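Long-range contacts in TetR family transcriptional regulator (Rhodococcus erythropolis, PDB 4ZA6), which represses transcription as a TetR-family DNA-binding regulator, probably of the qsdA gene for degradation of N-acyl-homoserine lactone quorum-sensing signals: residues 11-16 and 27-32; 61-66 and 122-127; 84-89 and 171-176. All coordinates share one frame; numbering follows the deposited sequence.

In the fold
The chain is all helical, and the three contacts follow its length from the DNA-binding end into the regulatory domain. Contact 1 joins helices 4-19 and 26-33 of the N-terminal DNA-binding domain. Contact 2 ties helix 47-69 to helix 115-133, and contact 3 joins helix 74-90 to helix 170-181. Contacts 1 and 3 lie on opposite sides of the chain's centre, with centres about 31 Å apart. Contacts 1 and 2 are linked by helix 47-69, which touches contact 1 through Leu50 and Val54. Contacts 2 and 3 have centres about 14 Å apart and touch directly: Ala66 CB lies 3.6 Å from Val85 CG2.

Contact 1 of 3, residues 11-16 and 27-32; sequences IDTAAS and SLLAER
Thr13 and Leu29 carry the apolar part of this contact. The methyl CG2 of Thr13 lies 3.6 Å from Leu29 CD1, and the two side chains cross obliquely. The other Leu29 methyl, CD2, rests 4.0 Å from Ala14 CB. Leu29 therefore spreads its two branches over neighbouring residues of segment 11-16. Arg32 packs against the same Thr13 methyl. Its CD sits 4.0 Å from Thr13 CG2, so this one methyl meets both Leu29 and the aliphatic part of the arginine.

The polar end of Arg32 continues past Thr13 toward Ser16. Ser16 OG lies at the edge of the guanidinium, near its plane, but the two groups are joined through water. A water molecule accepts from Arg32 NH1, its O at 3.0 Å, and is hydrogen-bonded to Ser16 OG at 3.1 Å.

Torsions place these groups. Leu29 CG is anti to the backbone N (chi1 -180°), which carries its methyls to the opposing helix although its CB does not point straight there. Thr13 CG2 is also anti to its backbone N. Its hydroxyl is thus turned back along its own helix, where OG1 bonds to Arg9 O, and the methyl is left for packing. The Arg32 chain is extended from CG to NE, and its NH2 forms a salt bridge with Glu22. That bridge lies in the second shell and would help fix the rotation of the guanidinium.

The axes of segments 11-16 and 27-32 come within 10.2 Å, with their directions 129° apart. Helices 4-19 and 26-33 belong to the DNA-binding domain, in which helices 26-33 and 37-44 form the helix-turn-helix, as in TetR relatives. Leu29 also touches Leu40 of helix 37-44 and Leu50 of helix 47-69. Ala14 touches Val54 of helix 47-69.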
loop_
_atom_site.group_PDB
_atom_site.type_symbol
_atom_site.label_atom_id
_atom_site.label_comp_id
_atom_site.label_asym_id
_atom_site.label_seq_id
_atom_site.Cartn_x
_atom_site.Cartn_y
_atom_site.Cartn_z
ATOM N N ILE A 11 -0.580 14.316 10.343
ATOM C CA ILE A 11 -0.834 13.346 9.262
ATOM C C ILE A 11 -2.060 13.751 8.449
ATOM O O ILE A 11 -2.016 13.705 7.219
ATOM C CB ILE A 11 -0.936 11.889 9.777
ATOM C CG1 ILE A 11 0.307 11.495 10.606
ATOM C CG2 ILE A 11 -1.213 10.893 8.618
ATOM C CD1 ILE A 11 0.085 10.255 11.473
ATOM N N ASP A 12 -3.143 14.172 9.131
ATOM C CA ASP A 12 -4.352 14.601 8.447
ATOM C C ASP A 12 -4.092 15.757 7.492
ATOM O O ASP A 12 -4.631 15.760 6.381
ATOM C CB ASP A 12 -5.464 14.955 9.445
ATOM C CG ASP A 12 -6.057 13.762 10.170
ATOM O OD1 ASP A 12 -5.654 12.612 9.862
ATOM O OD2 ASP A 12 -6.936 13.967 11.029
ATOM N N THR A 13 -3.267 16.730 7.917
ATOM C CA THR A 13 -2.918 17.894 7.107
ATOM C C THR A 13 -2.047 17.468 5.941
ATOM O O THR A 13 -2.303 17.877 4.815
ATOM C CB THR A 13 -2.352 19.034 7.999
ATOM O OG1 THR A 13 -3.274 19.283 9.082
ATOM C CG2 THR A 13 -2.124 20.323 7.230
ATOM N N ALA A 14 -1.041 16.623 6.205
ATOM C CA ALA A 14 -0.135 16.084 5.172
ATOM C C ALA A 14 -0.916 15.247 4.128
ATOM O O ALA A 14 -0.678 15.395 2.939
ATOM C CB ALA A 14 0.954 15.259 5.818
ATOM N N ALA A 15 -1.901 14.447 4.580
ATOM C CA ALA A 15 -2.793 13.640 3.741
ATOM C C ALA A 15 -3.652 14.530 2.836
ATOM O O ALA A 15 -3.844 14.177 1.671
ATOM C CB ALA A 15 -3.681 12.753 4.611
ATOM N N SER A 16 -4.117 15.704 3.331
ATOM C CA SER A 16 -4.901 16.627 2.490
ATOM C C SER A 16 -4.056 17.214 1.345
ATOM O O SER A 16 -4.568 17.421 0.252
ATOM C CB SER A 16 -5.585 17.721 3.318
ATOM O OG SER A 16 -4.820 18.909 3.466
ATOM N N SER A 27 7.696 23.137 5.333
ATOM C CA SER A 27 7.551 24.512 5.806
ATOM C C SER A 27 6.081 24.944 5.737
ATOM O O SER A 27 5.575 25.530 6.700
ATOM C CB SER A 27 8.446 25.459 5.012
ATOM O OG SER A 27 9.756 25.456 5.551
ATOM N N LEU A 28 5.396 24.630 4.602
ATOM C CA LEU A 28 3.971 24.911 4.370
ATOM C C LEU A 28 3.191 24.131 5.457
ATOM O O LEU A 28 2.363 24.713 6.151
ATOM C CB LEU A 28 3.582 24.386 2.975
ATOM C CG LEU A 28 2.714 25.249 2.040
ATOM C CD1 LEU A 28 3.129 25.050 0.588
ATOM C CD2 LEU A 28 1.242 24.864 2.143
ATOM N N LEU A 29 3.518 22.831 5.652
ATOM C CA LEU A 29 2.885 21.988 6.674
ATOM C C LEU A 29 3.035 22.573 8.089
ATOM O O LEU A 29 2.028 22.716 8.798
ATOM C CB LEU A 29 3.437 20.559 6.616
ATOM C CG LEU A 29 2.886 19.515 7.617
ATOM C CD1 LEU A 29 1.372 19.516 7.691
ATOM C CD2 LEU A 29 3.289 18.152 7.187
ATOM N N ALA A 30 4.271 22.935 8.488
ATOM C CA ALA A 30 4.527 23.539 9.801
ATOM C C ALA A 30 3.710 24.829 9.991
ATOM O O ALA A 30 3.147 25.057 11.070
ATOM C CB ALA A 30 6.013 23.822 9.947
ATOM N N GLU A 31 3.611 25.661 8.927
ATOM C CA GLU A 31 2.840 26.911 8.973
ATOM C C GLU A 31 1.348 26.606 9.146
ATOM O O GLU A 31 0.712 27.219 9.985
ATOM C CB GLU A 31 3.104 27.768 7.705
ATOM C CG GLU A 31 2.350 29.092 7.646
ATOM C CD GLU A 31 3.030 30.145 6.793
ATOM O OE1 GLU A 31 2.702 30.267 5.589
ATOM O OE2 GLU A 31 3.900 30.859 7.341
ATOM N N ARG A 32 0.803 25.629 8.386
ATOM C CA ARG A 32 -0.617 25.221 8.508
ATOM C C ARG A 32 -0.957 24.704 9.914
ATOM O O ARG A 32 -2.044 24.976 10.429
ATOM C CB ARG A 32 -0.984 24.162 7.458
ATOM C CG ARG A 32 -1.260 24.740 6.083
ATOM C CD ARG A 32 -1.605 23.642 5.118
ATOM N NE ARG A 32 -1.735 24.145 3.754
ATOM C CZ ARG A 32 -2.151 23.416 2.725
ATOM N NH1 ARG A 32 -2.513 22.154 2.902
ATOM N NH2 ARG A 32 -2.236 23.954 1.518
HETATM O O HOH W 1 -4.336 20.744 1.039
#

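Contact 2 of 3, residues 61-66 and 122-127; sequences RTYRKA and SITAEI
Helix 47-69 is the connector between the DNA-binding and regulatory domains of the TetR fold, and here it packs beside helix 115-133. The two segments run nearly parallel, 19° apart. Tyr63 and Ile123 make the apolar centre. Ile123 lies over one face of the Tyr63 ring, with its CG2 3.5 Å from Tyr63 CD1. The methyl CD1 of Ile127 comes to the ring edge, 4.1 Å from the same Tyr63 CD1, and the two side chains cross at about a right angle. The ring is thus bounded by two isoleucines one helical turn apart.

A salt bridge lies beside this apolar layer. Arg64 NH1 donates to Glu126 OE1 at 3.0 Å with an angle of 162°. The acceptor oxygen uses its syn lone pair and lies in the guanidinium plane. A weak second bond comes from Arg64 NH2 to the same oxygen. The Arg64 chain bends at chi2 (-78°), and Ile123 CG1 lies over one face of the guanidinium, toward its rim, 4.0 Å from Arg64 NH2. Glu60 pairs with Arg64 NH2. An alanine in place of Arg64 has no guanidinium to bridge Glu126, and would probably loosen the hold between the helices and leave Ile123 CG1 less well packed.

Thr124 OG1 bonds to Ser120 O, and Thr124 also touches Phe82 of helix 74-90 and Leu150 of helix 143-158. Ile127 packs on Ile78 of helix 74-90.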
loop_
_atom_site.group_PDB
_atom_site.type_symbol
_atom_site.label_atom_id
_atom_site.label_comp_id
_atom_site.label_asym_id
_atom_site.label_seq_id
_atom_site.Cartn_x
_atom_site.Cartn_y
_atom_site.Cartn_z
ATOM N N ARG A 61 -6.787 1.955 3.934
ATOM C CA ARG A 61 -8.149 2.286 3.464
ATOM C C ARG A 61 -8.508 1.541 2.161
ATOM O O ARG A 61 -9.606 1.011 2.042
ATOM C CB ARG A 61 -8.310 3.800 3.280
ATOM C CG ARG A 61 -8.339 4.571 4.617
ATOM C CD ARG A 61 -8.747 6.032 4.440
ATOM N NE ARG A 61 -7.845 6.790 3.554
ATOM C CZ ARG A 61 -6.791 7.485 3.961
ATOM N NH1 ARG A 61 -6.466 7.518 5.247
ATOM N NH2 ARG A 61 -6.058 8.160 3.088
ATOM N N THR A 62 -7.557 1.434 1.225
ATOM C CA THR A 62 -7.725 0.726 -0.055
ATOM C C THR A 62 -7.983 -0.764 0.181
ATOM O O THR A 62 -8.945 -1.312 -0.375
ATOM C CB THR A 62 -6.520 1.008 -0.970
ATOM O OG1 THR A 62 -6.508 2.405 -1.207
ATOM C CG2 THR A 62 -6.593 0.266 -2.316
ATOM N N TYR A 63 -7.151 -1.399 1.032
ATOM C CA TYR A 63 -7.253 -2.823 1.393
ATOM C C TYR A 63 -8.600 -3.139 2.059
ATOM O O TYR A 63 -9.236 -4.130 1.710
ATOM C CB TYR A 63 -6.121 -3.195 2.360
ATOM C CG TYR A 63 -4.929 -3.866 1.713
ATOM C CD1 TYR A 63 -4.879 -5.251 1.559
ATOM C CD2 TYR A 63 -3.811 -3.132 1.340
ATOM C CE1 TYR A 63 -3.774 -5.880 0.979
ATOM C CE2 TYR A 63 -2.713 -3.744 0.736
ATOM C CZ TYR A 63 -2.679 -5.124 0.601
ATOM O OH TYR A 63 -1.595 -5.740 0.012
ATOM N N ARG A 64 -9.012 -2.309 3.038
ATOM C CA ARG A 64 -10.249 -2.482 3.805
ATOM C C ARG A 64 -11.464 -2.415 2.915
ATOM O O ARG A 64 -12.413 -3.163 3.124
ATOM C CB ARG A 64 -10.356 -1.421 4.922
ATOM C CG ARG A 64 -9.198 -1.454 5.937
ATOM C CD ARG A 64 -9.322 -2.560 6.961
ATOM N NE ARG A 64 -8.207 -2.551 7.910
ATOM C CZ ARG A 64 -7.677 -3.648 8.425
ATOM N NH1 ARG A 64 -8.141 -4.840 8.081
ATOM N NH2 ARG A 64 -6.663 -3.567 9.275
ATOM N N LYS A 65 -11.455 -1.503 1.941
ATOM C CA LYS A 65 -12.554 -1.347 0.991
ATOM C C LYS A 65 -12.597 -2.593 0.112
ATOM O O LYS A 65 -13.641 -3.225 0.006
ATOM C CB LYS A 65 -12.366 -0.066 0.148
ATOM C CG LYS A 65 -13.559 0.251 -0.756
ATOM C CD LYS A 65 -13.308 1.461 -1.631
ATOM C CE LYS A 65 -14.454 1.723 -2.580
ATOM N NZ LYS A 65 -14.211 2.915 -3.437
ATOM N N ALA A 66 -11.452 -3.014 -0.424
ATOM C CA ALA A 66 -11.399 -4.208 -1.265
ATOM C C ALA A 66 -11.845 -5.467 -0.524
ATOM O O ALA A 66 -12.517 -6.287 -1.126
ATOM C CB ALA A 66 -10.008 -4.396 -1.847
ATOM N N SER A 122 0.968 -6.847 6.863
ATOM C CA SER A 122 0.157 -7.138 8.061
ATOM C C SER A 122 -1.335 -7.273 7.735
ATOM O O SER A 122 -1.999 -8.121 8.322
ATOM C CB SER A 122 0.409 -6.109 9.165
ATOM O OG SER A 122 -0.108 -4.848 8.786
ATOM N N ILE A 123 -1.863 -6.475 6.792
ATOM C CA ILE A 123 -3.267 -6.640 6.363
ATOM C C ILE A 123 -3.376 -7.928 5.554
ATOM O O ILE A 123 -4.329 -8.686 5.766
ATOM C CB ILE A 123 -3.821 -5.420 5.580
ATOM C CG1 ILE A 123 -3.835 -4.144 6.473
ATOM C CG2 ILE A 123 -5.237 -5.732 5.036
ATOM C CD1 ILE A 123 -4.126 -2.846 5.727
ATOM N N THR A 124 -2.377 -8.227 4.669
ATOM C CA THR A 124 -2.407 -9.501 3.922
ATOM C C THR A 124 -2.400 -10.711 4.890
ATOM O O THR A 124 -3.184 -11.629 4.711
ATOM C CB THR A 124 -1.306 -9.598 2.856
ATOM O OG1 THR A 124 -1.386 -8.457 2.000
ATOM C CG2 THR A 124 -1.418 -10.896 2.015
ATOM N N ALA A 125 -1.529 -10.670 5.928
ATOM C CA ALA A 125 -1.402 -11.693 6.971
ATOM C C ALA A 125 -2.768 -11.934 7.668
ATOM O O ALA A 125 -3.136 -13.071 7.930
ATOM C CB ALA A 125 -0.354 -11.247 8.001
ATOM N N GLU A 126 -3.500 -10.861 7.945
ATOM C CA GLU A 126 -4.830 -10.874 8.572
ATOM C C GLU A 126 -5.855 -11.571 7.638
ATOM O O GLU A 126 -6.656 -12.401 8.099
ATOM C CB GLU A 126 -5.240 -9.434 8.906
ATOM C CG GLU A 126 -6.617 -9.292 9.534
ATOM C CD GLU A 126 -7.217 -7.909 9.387
ATOM O OE1 GLU A 126 -6.455 -6.913 9.350
ATOM O OE2 GLU A 126 -8.462 -7.822 9.338
ATOM N N ILE A 127 -5.813 -11.241 6.340
ATOM C CA ILE A 127 -6.664 -11.843 5.300
ATOM C C ILE A 127 -6.390 -13.362 5.250
ATOM O O ILE A 127 -7.329 -14.164 5.237
ATOM C CB ILE A 127 -6.452 -11.173 3.914
ATOM C CG1 ILE A 127 -7.075 -9.767 3.872
ATOM C CG2 ILE A 127 -7.038 -12.043 2.785
ATOM C CD1 ILE A 127 -6.357 -8.775 2.913
#

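Contact 3 of 3, residues 84-89 and 171-176; sequences RVMRSV and ETALDL
The carboxylate oxygen Glu171 OE2 is the best-held polar atom, gripped by two partners outside the segments: a salt bridge from Arg185 and a weak hydrogen bond with His187 of the C-terminal histidine tag. The other oxygen, OE1, turns to the facing helix. It forms a long salt bridge with Arg87 NH1 at 3.8 Å, lying in the plane of the guanidinium at its edge. The guanidinium and carboxylate planes are 33° apart. Bends on both sides allow the meeting: Glu171 folds at chi2 and Arg87 at chi3. The loose spacing makes this a charge attraction rather than a close bond. Arg185 also pairs with Asp175, so this positive charge joins two acidic groups one turn apart.

Beside the charged pair, Met86 reaches across to Ala173 and Leu174. Its SD lies 3.7 Å from Ala173 CB. The bend at chi3 (-82°) turns the terminal methyl so that CE reaches Leu174 CD2 at 3.8 Å. The Met86 and Leu174 chains lie alongside, pointing opposite ways. The CA atoms of Met86 and Ala173, the nearest across the pair, are 9.1 Å apart, and the long Met86 chain spans most of that gap.

The axes of segments 84-89 and 171-176 come within 11.1 Å, with their directions 157° apart, nearly antiparallel. This is packing of two helices, 74-90 and 170-181, within the helical C-terminal regulatory domain of the TetR family.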
loop_
_atom_site.group_PDB
_atom_site.type_symbol
_atom_site.label_atom_id
_atom_site.label_comp_id
_atom_site.label_asym_id
_atom_site.label_seq_id
_atom_site.Cartn_x
_atom_site.Cartn_y
_atom_site.Cartn_z
ATOM N N ARG A 84 -8.512 -5.994 -6.959
ATOM C CA ARG A 84 -9.223 -4.760 -6.610
ATOM C C ARG A 84 -8.267 -3.685 -6.105
ATOM O O ARG A 84 -8.343 -2.534 -6.569
ATOM C CB ARG A 84 -10.301 -5.030 -5.557
ATOM C CG ARG A 84 -11.571 -5.631 -6.124
ATOM C CD ARG A 84 -12.549 -5.999 -5.027
ATOM N NE ARG A 84 -13.718 -6.671 -5.591
ATOM C CZ ARG A 84 -14.803 -6.042 -6.016
ATOM N NH1 ARG A 84 -14.882 -4.718 -5.941
ATOM N NH2 ARG A 84 -15.817 -6.728 -6.524
ATOM N N VAL A 85 -7.392 -4.043 -5.131
ATOM C CA VAL A 85 -6.412 -3.125 -4.551
ATOM C C VAL A 85 -5.483 -2.609 -5.683
ATOM O O VAL A 85 -5.327 -1.407 -5.839
ATOM C CB VAL A 85 -5.604 -3.784 -3.390
ATOM C CG1 VAL A 85 -4.401 -2.921 -2.990
ATOM C CG2 VAL A 85 -6.485 -4.030 -2.178
ATOM N N MET A 86 -4.913 -3.514 -6.492
ATOM C CA MET A 86 -3.989 -3.113 -7.562
ATOM C C MET A 86 -4.598 -2.194 -8.616
ATOM O O MET A 86 -3.955 -1.226 -9.025
ATOM C CB MET A 86 -3.308 -4.320 -8.193
ATOM C CG MET A 86 -2.356 -4.987 -7.247
ATOM S SD MET A 86 -1.336 -6.215 -8.077
ATOM C CE MET A 86 -2.458 -7.637 -8.098
ATOM N N ARG A 87 -5.835 -2.479 -9.033
ATOM C CA ARG A 87 -6.533 -1.657 -10.013
ATOM C C ARG A 87 -6.941 -0.318 -9.432
ATOM O O ARG A 87 -6.929 0.673 -10.157
ATOM C CB ARG A 87 -7.709 -2.415 -10.637
ATOM C CG ARG A 87 -7.226 -3.521 -11.554
ATOM C CD ARG A 87 -8.344 -4.216 -12.307
ATOM N NE ARG A 87 -8.740 -5.438 -11.615
ATOM C CZ ARG A 87 -8.383 -6.667 -11.977
ATOM N NH1 ARG A 87 -7.668 -6.865 -13.075
ATOM N NH2 ARG A 87 -8.771 -7.710 -11.263
ATOM N N SER A 88 -7.228 -0.265 -8.102
ATOM C CA SER A 88 -7.576 0.989 -7.423
ATOM C C SER A 88 -6.336 1.891 -7.342
ATOM O O SER A 88 -6.416 3.087 -7.600
ATOM C CB SER A 88 -8.135 0.714 -6.030
ATOM O OG SER A 88 -8.435 1.939 -5.386
ATOM N N VAL A 89 -5.194 1.304 -7.036
ATOM C CA VAL A 89 -3.908 2.008 -6.974
ATOM C C VAL A 89 -3.524 2.512 -8.386
ATOM O O VAL A 89 -3.146 3.669 -8.528
ATOM C CB VAL A 89 -2.813 1.128 -6.354
ATOM C CG1 VAL A 89 -1.422 1.765 -6.514
ATOM C CG2 VAL A 89 -3.110 0.849 -4.887
ATOM N N GLU A 171 -1.929 -8.692 -14.029
ATOM C CA GLU A 171 -2.140 -10.117 -14.292
ATOM C C GLU A 171 -0.977 -10.972 -13.891
ATOM O O GLU A 171 -1.182 -12.056 -13.363
ATOM C CB GLU A 171 -2.566 -10.394 -15.747
ATOM C CG GLU A 171 -3.984 -9.920 -16.035
ATOM C CD GLU A 171 -5.115 -10.473 -15.177
ATOM O OE1 GLU A 171 -6.102 -9.734 -14.982
ATOM O OE2 GLU A 171 -5.027 -11.626 -14.699
ATOM N N THR A 172 0.247 -10.496 -14.132
ATOM C CA THR A 172 1.459 -11.217 -13.725
ATOM C C THR A 172 1.536 -11.256 -12.206
ATOM O O THR A 172 1.889 -12.289 -11.660
ATOM C CB THR A 172 2.714 -10.600 -14.375
ATOM O OG1 THR A 172 2.595 -10.705 -15.793
ATOM C CG2 THR A 172 3.983 -11.288 -13.950
ATOM N N ALA A 173 1.163 -10.175 -11.523
ATOM C CA ALA A 173 1.199 -10.167 -10.051
ATOM C C ALA A 173 0.173 -11.174 -9.508
ATOM O O ALA A 173 0.488 -11.914 -8.579
ATOM C CB ALA A 173 0.922 -8.768 -9.508
ATOM N N LEU A 174 -1.016 -11.261 -10.144
ATOM C CA LEU A 174 -2.048 -12.225 -9.747
ATOM C C LEU A 174 -1.602 -13.671 -9.945
ATOM O O LEU A 174 -1.954 -14.551 -9.141
ATOM C CB LEU A 174 -3.341 -11.938 -10.517
ATOM C CG LEU A 174 -4.096 -10.678 -10.048
ATOM C CD1 LEU A 174 -5.303 -10.400 -10.939
ATOM C CD2 LEU A 174 -4.524 -10.796 -8.603
ATOM N N ASP A 175 -0.849 -13.925 -11.044
ATOM C CA ASP A 175 -0.321 -15.255 -11.362
ATOM C C ASP A 175 0.636 -15.693 -10.258
ATOM O O ASP A 175 0.610 -16.857 -9.850
ATOM C CB ASP A 175 0.403 -15.234 -12.714
ATOM C CG ASP A 175 -0.481 -15.118 -13.938
ATOM O OD1 ASP A 175 -1.634 -15.572 -13.875
ATOM O OD2 ASP A 175 0.015 -14.635 -14.987
ATOM N N LEU A 176 1.450 -14.746 -9.751
ATOM C CA LEU A 176 2.409 -14.973 -8.651
ATOM C C LEU A 176 1.700 -15.249 -7.317
ATOM O O LEU A 176 2.138 -16.125 -6.570
ATOM C CB LEU A 176 3.377 -13.798 -8.524
ATOM C CG LEU A 176 4.478 -13.736 -9.597
ATOM C CD1 LEU A 176 5.118 -12.359 -9.625
ATOM C CD2 LEU A 176 5.569 -14.807 -9.360
#